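Local coordinates for protein pullulanase (Bacillus acidopullulyticus, PDB 2WAN) that hydrolyses the alpha-1,6-glucosidic linkages of pullulan and, as in related debranching enzymes, probably those at the branch points of starch polysaccharides, at residues 869-874 with 909-914; 153-158 with 276-281. One frame throughout, in Å; residues are numbered along the deposited sequence.

Contact 1. Residues 869-874 with 909-914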
ATOM      1  N   ILE A 869      13.869  28.722 -17.058  1.00  8.72           N
ATOM      2  CA  ILE A 869      14.990  28.354 -16.187  1.00 11.27           C
ATOM      3  C   ILE A 869      14.554  28.396 -14.728  1.00  9.17           C
ATOM      4  O   ILE A 869      13.886  29.330 -14.315  1.00 10.85           O
ATOM      5  CB  ILE A 869      16.237  29.253 -16.387  1.00  9.94           C
ATOM      6  CG1 ILE A 869      16.918  28.901 -17.701  1.00  9.92           C
ATOM      7  CG2 ILE A 869      17.226  29.089 -15.182  1.00 11.72           C
ATOM      8  CD1 ILE A 869      18.028  29.896 -18.096  1.00 13.40           C
ATOM      9  N   VAL A 870      14.903  27.353 -13.972  1.00  7.95           N
ATOM     10  CA  VAL A 870      14.659  27.328 -12.528  1.00  9.01           C
ATOM     11  C   VAL A 870      16.015  27.096 -11.845  1.00 10.81           C
ATOM     12  O   VAL A 870      16.785  26.241 -12.280  1.00 11.30           O
ATOM     13  CB  VAL A 870      13.712  26.153 -12.126  1.00 11.33           C
ATOM     14  CG1 VAL A 870      13.572  26.021 -10.595  1.00 10.26           C
ATOM     15  CG2 VAL A 870      12.329  26.319 -12.773  1.00 11.67           C
ATOM     16  N   MET A 871      16.293  27.840 -10.772  1.00  9.22           N
ATOM     17  CA  MET A 871      17.485  27.574  -9.943  1.00  9.38           C
ATOM     18  C   MET A 871      17.144  27.626  -8.458  1.00  9.71           C
ATOM     19  O   MET A 871      16.548  28.612  -7.990  1.00 11.64           O
ATOM     20  CB  MET A 871      18.610  28.578 -10.246  1.00  9.25           C
ATOM     21  CG  MET A 871      19.835  28.374  -9.347  1.00 12.00           C
ATOM     22  SD  MET A 871      21.198  29.366  -9.961  1.00 14.09           S
ATOM     23  CE  MET A 871      22.204  29.475  -8.471  1.00 15.25           C
ATOM     24  N   TYR A 872      17.519  26.569  -7.735  1.00 10.34           N
ATOM     25  CA  TYR A 872      17.359  26.509  -6.282  1.00 10.67           C
ATOM     26  C   TYR A 872      18.673  26.927  -5.648  1.00 11.34           C
ATOM     27  O   TYR A 872      19.714  26.334  -5.948  1.00 11.28           O
ATOM     28  CB  TYR A 872      17.021  25.089  -5.813  1.00 10.45           C
ATOM     29  CG  TYR A 872      15.920  24.391  -6.583  1.00 11.40           C
ATOM     30  CD1 TYR A 872      14.659  24.958  -6.719  1.00 10.59           C
ATOM     31  CD2 TYR A 872      16.144  23.136  -7.132  1.00 10.67           C
ATOM     32  CE1 TYR A 872      13.636  24.283  -7.435  1.00 10.39           C
ATOM     33  CE2 TYR A 872      15.148  22.468  -7.847  1.00 10.68           C
ATOM     34  CZ  TYR A 872      13.907  23.050  -7.992  1.00 12.27           C
ATOM     35  OH  TYR A 872      12.938  22.370  -8.690  1.00 10.36           O
ATOM     36  N   ASN A 873      18.620  27.945  -4.797  1.00 10.75           N
ATOM     37  CA  ASN A 873      19.791  28.383  -4.014  1.00 10.67           C
ATOM     38  C   ASN A 873      19.549  28.262  -2.507  1.00 11.58           C
ATOM     39  O   ASN A 873      19.017  29.197  -1.904  1.00 12.17           O
ATOM     40  CB  ASN A 873      20.181  29.827  -4.332  1.00 10.00           C
ATOM     41  CG  ASN A 873      21.363  30.282  -3.487  1.00 13.47           C
ATOM     42  OD1 ASN A 873      22.148  29.449  -3.055  1.00 13.22           O
ATOM     43  ND2 ASN A 873      21.463  31.568  -3.224  1.00 14.43           N
ATOM     44  N   PRO A 874      19.961  27.132  -1.898  1.00 12.23           N
ATOM     45  CA  PRO A 874      19.758  26.925  -0.457  1.00 12.40           C
ATOM     46  C   PRO A 874      20.779  27.634   0.424  1.00 12.73           C
ATOM     47  O   PRO A 874      20.632  27.646   1.647  1.00 16.09           O
ATOM     48  CB  PRO A 874      19.931  25.417  -0.301  1.00 13.74           C
ATOM     49  CG  PRO A 874      20.856  25.034  -1.406  1.00 12.26           C
ATOM     50  CD  PRO A 874      20.477  25.917  -2.556  1.00 12.04           C
ATOM     51  N   VAL A 909      22.853  36.297 -13.910  1.00 13.30           N
ATOM     52  CA  VAL A 909      21.812  36.765 -12.984  1.00 14.37           C
ATOM     53  C   VAL A 909      22.124  36.320 -11.556  1.00 15.31           C
ATOM     54  O   VAL A 909      22.684  35.235 -11.334  1.00 14.01           O
ATOM     55  CB  VAL A 909      20.387  36.283 -13.427  1.00 15.64           C
ATOM     56  CG1 VAL A 909      20.254  34.776 -13.310  1.00 17.30           C
ATOM     57  CG2 VAL A 909      19.273  37.014 -12.648  1.00 17.05           C
ATOM     58  N   GLN A 910      21.769  37.169 -10.594  1.00 17.06           N
ATOM     59  CA  GLN A 910      22.007  36.876  -9.185  1.00 18.51           C
ATOM     60  C   GLN A 910      20.751  36.283  -8.538  1.00 17.44           C
ATOM     61  O   GLN A 910      19.641  36.779  -8.744  1.00 17.46           O
ATOM     62  CB  GLN A 910      22.449  38.156  -8.471  1.00 19.47           C
ATOM     63  CG  GLN A 910      22.947  37.938  -7.053  1.00 26.34           C
ATOM     64  CD  GLN A 910      23.511  39.209  -6.448  1.00 33.71           C
ATOM     65  OE1 GLN A 910      24.377  39.858  -7.034  1.00 40.86           O
ATOM     66  NE2 GLN A 910      23.014  39.575  -5.276  1.00 38.05           N
ATOM     67  N   VAL A 911      20.928  35.191  -7.801  1.00 15.45           N
ATOM     68  CA  VAL A 911      19.837  34.530  -7.118  1.00 15.25           C
ATOM     69  C   VAL A 911      19.982  34.778  -5.628  1.00 15.48           C
ATOM     70  O   VAL A 911      20.974  34.322  -5.037  1.00 15.66           O
ATOM     71  CB  VAL A 911      19.865  32.996  -7.343  1.00 16.77           C
ATOM     72  CG1 VAL A 911      18.688  32.345  -6.626  1.00 15.56           C
ATOM     73  CG2 VAL A 911      19.865  32.658  -8.866  1.00 20.32           C
ATOM     74  N   PRO A 912      19.001  35.465  -5.000  1.00 14.67           N
ATOM     75  CA  PRO A 912      19.131  35.723  -3.551  1.00 14.46           C
ATOM     76  C   PRO A 912      19.296  34.471  -2.684  1.00 13.63           C
ATOM     77  O   PRO A 912      18.917  33.355  -3.082  1.00 14.32           O
ATOM     78  CB  PRO A 912      17.818  36.434  -3.185  1.00 17.63           C
ATOM     79  CG  PRO A 912      17.294  36.990  -4.444  1.00 18.29           C
ATOM     80  CD  PRO A 912      17.793  36.097  -5.566  1.00 12.11           C
ATOM     81  N   ALA A 913      19.876  34.671  -1.503  1.00 13.69           N
ATOM     82  CA  ALA A 913      20.062  33.614  -0.511  1.00 14.01           C
ATOM     83  C   ALA A 913      18.751  32.883  -0.214  1.00 13.82           C
ATOM     84  O   ALA A 913      17.679  33.506  -0.193  1.00 13.21           O
ATOM     85  CB  ALA A 913      20.611  34.212   0.773  1.00 14.81           C
ATOM     86  N   ILE A 914      18.855  31.570  -0.001  1.00 11.95           N
ATOM     87  CA  ILE A 914      17.722  30.676   0.340  1.00 11.29           C
ATOM     88  C   ILE A 914      16.462  31.003  -0.479  1.00 10.80           C
ATOM     89  O   ILE A 914      15.434  31.419   0.062  1.00 12.88           O
ATOM     90  CB  ILE A 914      17.377  30.675   1.858  1.00  9.99           C
ATOM     91  CG1 ILE A 914      18.654  30.840   2.696  1.00 12.37           C
ATOM     92  CG2 ILE A 914      16.636  29.386   2.247  1.00 12.93           C
ATOM     93  CD1 ILE A 914      18.402  30.731   4.195  1.00 14.12           C
TER
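The polar part of this contact is the side-chain amide of N873, which meets the backbone of V911 and P912. ND2 of N873 gives a hydrogen bond to O of P912 at 3.1 Å. The donor stands above the plane of that carbonyl, 58° out of it. A second, weak bond runs from ND2 of N873 to O of V911 at 3.3 Å. CG of N873 lies anti to its backbone N (chi1 178°). ND2 also bonds to O of T877, and OD1 is held by ND2 of N875. An alanine here would probably cost the carbonyls of P912 and V911 the amide N-H, and leave ND2 of N875 without its OD1 partner, though OG of S915 would still reach O of P912.

The contact lies in the C-terminal beta region, with 869-874 in the pullulanase all-beta domain. Strand 868-873 pairs with 852-856 and 915-920, strand 908-911 with 879-882. The two strands thus lie in different sheets, with side chains between them.

The apolar contacts are few. SD of M871 sits 3.7 Å from CG2 of V911, with CE of M871 slightly farther off. The other branch of the valine, CG1 of V911, packs against CB of N873 at 3.7 Å.

At the far end, CA of I914 makes a CA-H...O contact with O of N873 at 3.0 Å.

Contact 2. Residues 153-158 with 276-281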
ATOM      1  N   ILE A 153      -8.791 -40.998   6.561  1.00 40.42           N
ATOM      2  CA  ILE A 153      -8.195 -40.697   5.262  1.00 39.96           C
ATOM      3  C   ILE A 153      -6.716 -41.065   5.330  1.00 40.26           C
ATOM      4  O   ILE A 153      -5.980 -40.519   6.159  1.00 40.12           O
ATOM      5  CB  ILE A 153      -8.368 -39.207   4.861  1.00 39.15           C
ATOM      6  CG1 ILE A 153      -9.859 -38.834   4.837  1.00 41.56           C
ATOM      7  CG2 ILE A 153      -7.717 -38.944   3.496  1.00 39.22           C
ATOM      8  CD1 ILE A 153     -10.148 -37.336   4.728  1.00 39.37           C
ATOM      9  N   PRO A 154      -6.279 -42.010   4.477  1.00 39.64           N
ATOM     10  CA  PRO A 154      -4.874 -42.422   4.525  1.00 39.51           C
ATOM     11  C   PRO A 154      -3.902 -41.312   4.104  1.00 37.53           C
ATOM     12  O   PRO A 154      -4.142 -40.618   3.112  1.00 37.45           O
ATOM     13  CB  PRO A 154      -4.816 -43.591   3.534  1.00 38.38           C
ATOM     14  CG  PRO A 154      -6.232 -44.103   3.469  1.00 39.87           C
ATOM     15  CD  PRO A 154      -7.071 -42.864   3.570  1.00 39.96           C
ATOM     16  N   VAL A 155      -2.836 -41.150   4.887  1.00 35.34           N
ATOM     17  CA  VAL A 155      -1.700 -40.314   4.516  1.00 34.32           C
ATOM     18  C   VAL A 155      -0.787 -41.148   3.617  1.00 35.66           C
ATOM     19  O   VAL A 155      -0.278 -42.194   4.040  1.00 36.92           O
ATOM     20  CB  VAL A 155      -0.928 -39.820   5.764  1.00 34.23           C
ATOM     21  CG1 VAL A 155       0.316 -39.031   5.361  1.00 36.61           C
ATOM     22  CG2 VAL A 155      -1.837 -38.983   6.670  1.00 31.79           C
ATOM     23  N   THR A 156      -0.595 -40.692   2.381  1.00 35.71           N
ATOM     24  CA  THR A 156       0.154 -41.449   1.371  1.00 35.56           C
ATOM     25  C   THR A 156       1.640 -41.076   1.278  1.00 36.93           C
ATOM     26  O   THR A 156       2.438 -41.820   0.691  1.00 35.09           O
ATOM     27  CB  THR A 156      -0.482 -41.316  -0.032  1.00 36.26           C
ATOM     28  OG1 THR A 156      -0.410 -39.954  -0.478  1.00 36.09           O
ATOM     29  CG2 THR A 156      -1.939 -41.775  -0.011  1.00 37.43           C
ATOM     30  N   SER A 157       1.995 -39.929   1.856  1.00 35.90           N
ATOM     31  CA  SER A 157       3.348 -39.382   1.771  1.00 36.40           C
ATOM     32  C   SER A 157       3.560 -38.327   2.848  1.00 35.53           C
ATOM     33  O   SER A 157       2.644 -37.560   3.172  1.00 35.22           O
ATOM     34  CB  SER A 157       3.597 -38.775   0.386  1.00 36.48           C
ATOM     35  OG  SER A 157       4.829 -38.071   0.350  1.00 42.57           O
ATOM     36  N   ALA A 158       4.762 -38.305   3.412  1.00 34.33           N
ATOM     37  CA  ALA A 158       5.131 -37.315   4.414  1.00 33.24           C
ATOM     38  C   ALA A 158       6.551 -36.823   4.154  1.00 34.63           C
ATOM     39  O   ALA A 158       7.519 -37.579   4.306  1.00 34.35           O
ATOM     40  CB  ALA A 158       5.007 -37.896   5.816  1.00 33.85           C
ATOM     41  N   LEU A 276       2.062 -33.216   4.170  1.00 28.70           N
ATOM     42  CA  LEU A 276       1.379 -34.510   4.025  1.00 29.13           C
ATOM     43  C   LEU A 276       0.511 -34.575   2.778  1.00 30.26           C
ATOM     44  O   LEU A 276      -0.223 -33.632   2.466  1.00 30.62           O
ATOM     45  CB  LEU A 276       0.519 -34.803   5.269  1.00 28.20           C
ATOM     46  CG  LEU A 276       1.222 -34.744   6.627  1.00 28.82           C
ATOM     47  CD1 LEU A 276       0.235 -34.752   7.793  1.00 26.18           C
ATOM     48  CD2 LEU A 276       2.225 -35.890   6.767  1.00 23.04           C
ATOM     49  N   THR A 277       0.603 -35.689   2.059  1.00 30.29           N
ATOM     50  CA  THR A 277      -0.275 -35.936   0.922  1.00 30.23           C
ATOM     51  C   THR A 277      -1.347 -36.921   1.361  1.00 31.33           C
ATOM     52  O   THR A 277      -1.045 -37.922   2.019  1.00 31.73           O
ATOM     53  CB  THR A 277       0.491 -36.462  -0.307  1.00 32.08           C
ATOM     54  OG1 THR A 277       1.493 -35.511  -0.677  1.00 32.20           O
ATOM     55  CG2 THR A 277      -0.444 -36.674  -1.500  1.00 32.57           C
ATOM     56  N   LEU A 278      -2.596 -36.616   1.012  1.00 30.34           N
ATOM     57  CA  LEU A 278      -3.743 -37.443   1.395  1.00 31.36           C
ATOM     58  C   LEU A 278      -4.268 -38.255   0.215  1.00 29.37           C
ATOM     59  O   LEU A 278      -4.114 -37.850  -0.943  1.00 30.96           O
ATOM     60  CB  LEU A 278      -4.855 -36.571   1.990  1.00 31.15           C
ATOM     61  CG  LEU A 278      -4.506 -35.683   3.188  1.00 32.46           C
ATOM     62  CD1 LEU A 278      -5.768 -34.972   3.681  1.00 31.65           C
ATOM     63  CD2 LEU A 278      -3.833 -36.442   4.341  1.00 33.89           C
ATOM     64  N   ALA A 279      -4.876 -39.407   0.511  1.00 30.85           N
ATOM     65  CA  ALA A 279      -5.432 -40.281  -0.533  1.00 31.40           C
ATOM     66  C   ALA A 279      -6.673 -39.680  -1.191  1.00 31.08           C
ATOM     67  O   ALA A 279      -6.889 -39.852  -2.389  1.00 30.28           O
ATOM     68  CB  ALA A 279      -5.742 -41.677   0.025  1.00 31.80           C
ATOM     69  N   SER A 280      -7.468 -38.959  -0.399  1.00 30.90           N
ATOM     70  CA  SER A 280      -8.664 -38.285  -0.904  1.00 30.54           C
ATOM     71  C   SER A 280      -8.748 -36.859  -0.360  1.00 29.07           C
ATOM     72  O   SER A 280      -8.151 -36.545   0.679  1.00 28.25           O
ATOM     73  CB  SER A 280      -9.926 -39.067  -0.520  1.00 30.02           C
ATOM     74  OG  SER A 280     -10.055 -39.145   0.891  1.00 32.30           O
ATOM     75  N   ALA A 281      -9.503 -36.020  -1.064  1.00 28.26           N
ATOM     76  CA  ALA A 281      -9.720 -34.617  -0.683  1.00 27.01           C
ATOM     77  C   ALA A 281     -10.791 -34.467   0.406  1.00 26.10           C
ATOM     78  O   ALA A 281     -11.958 -34.799   0.171  1.00 26.73           O
ATOM     79  CB  ALA A 281     -10.097 -33.807  -1.909  1.00 27.19           C
TER
HETATM   80  O   HOH W   1       3.857 -34.986   1.130  1.00 36.39           O
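The methyl CD2 of L276 sits between two side chains of the facing strand. It lies 3.6 Å from CB of A158 and 3.9 Å from CG1 of V155. The small A158 leaves room for the leucine tip. The other branch of the valine, CG2 of V155, meets CD2 of L278 at 4.0 Å. V155, A158, L276 and L278 share one face of the sheet, where F142 and V144 also pack.

S157 and T277 lie on the other face, CB against CB at 3.9 Å. A water joins OG1 of T277 to OG of S157, the latter by a weak bond.

OG1 of T156 stands between its backbone N and carbonyl carbon (chi1 64°). It comes within 3.4 Å of CG2 of T277 and gives a weak hydrogen bond to O of T277 at 3.3 Å. CG2 of T156 packs on CB of A279, which also touches the ring of P154.

Near the 279-281 end, CG2 of I153 rests against CB of L278 and reaches OG of S280 at 3.5 Å.

N of T156 bonds to O of T277 at 2.8 Å, N of T277 to O of S157, and N of A279 to O of P154. The strands run antiparallel, their axes 158° apart. The register slips by one residue between V155 and S157, with T156 as the extra residue. This is a beta bulge within an antiparallel strand pair of a mixed beta-sheet.

In the fold
The two contacts lie far apart, on opposite sides of the chain's centre. Their centres are 73 Å apart and their nearest atoms about 58 Å. They share no strand or sheet. Contact 2 comes first along the chain and closes before contact 1 opens. It pairs neighbouring strands 152-160 and 273-278 of one mixed sheet near the start of the modelled chain. Contact 1 joins strands of two sheets in the C-terminal beta region. The parallel eight-stranded barrel of the alpha-amylase catalytic domain comes between them in sequence. Each contact thus belongs to a separate beta region of this multidomain enzyme, one on the N-terminal and one on the C-terminal side of the barrel in sequence.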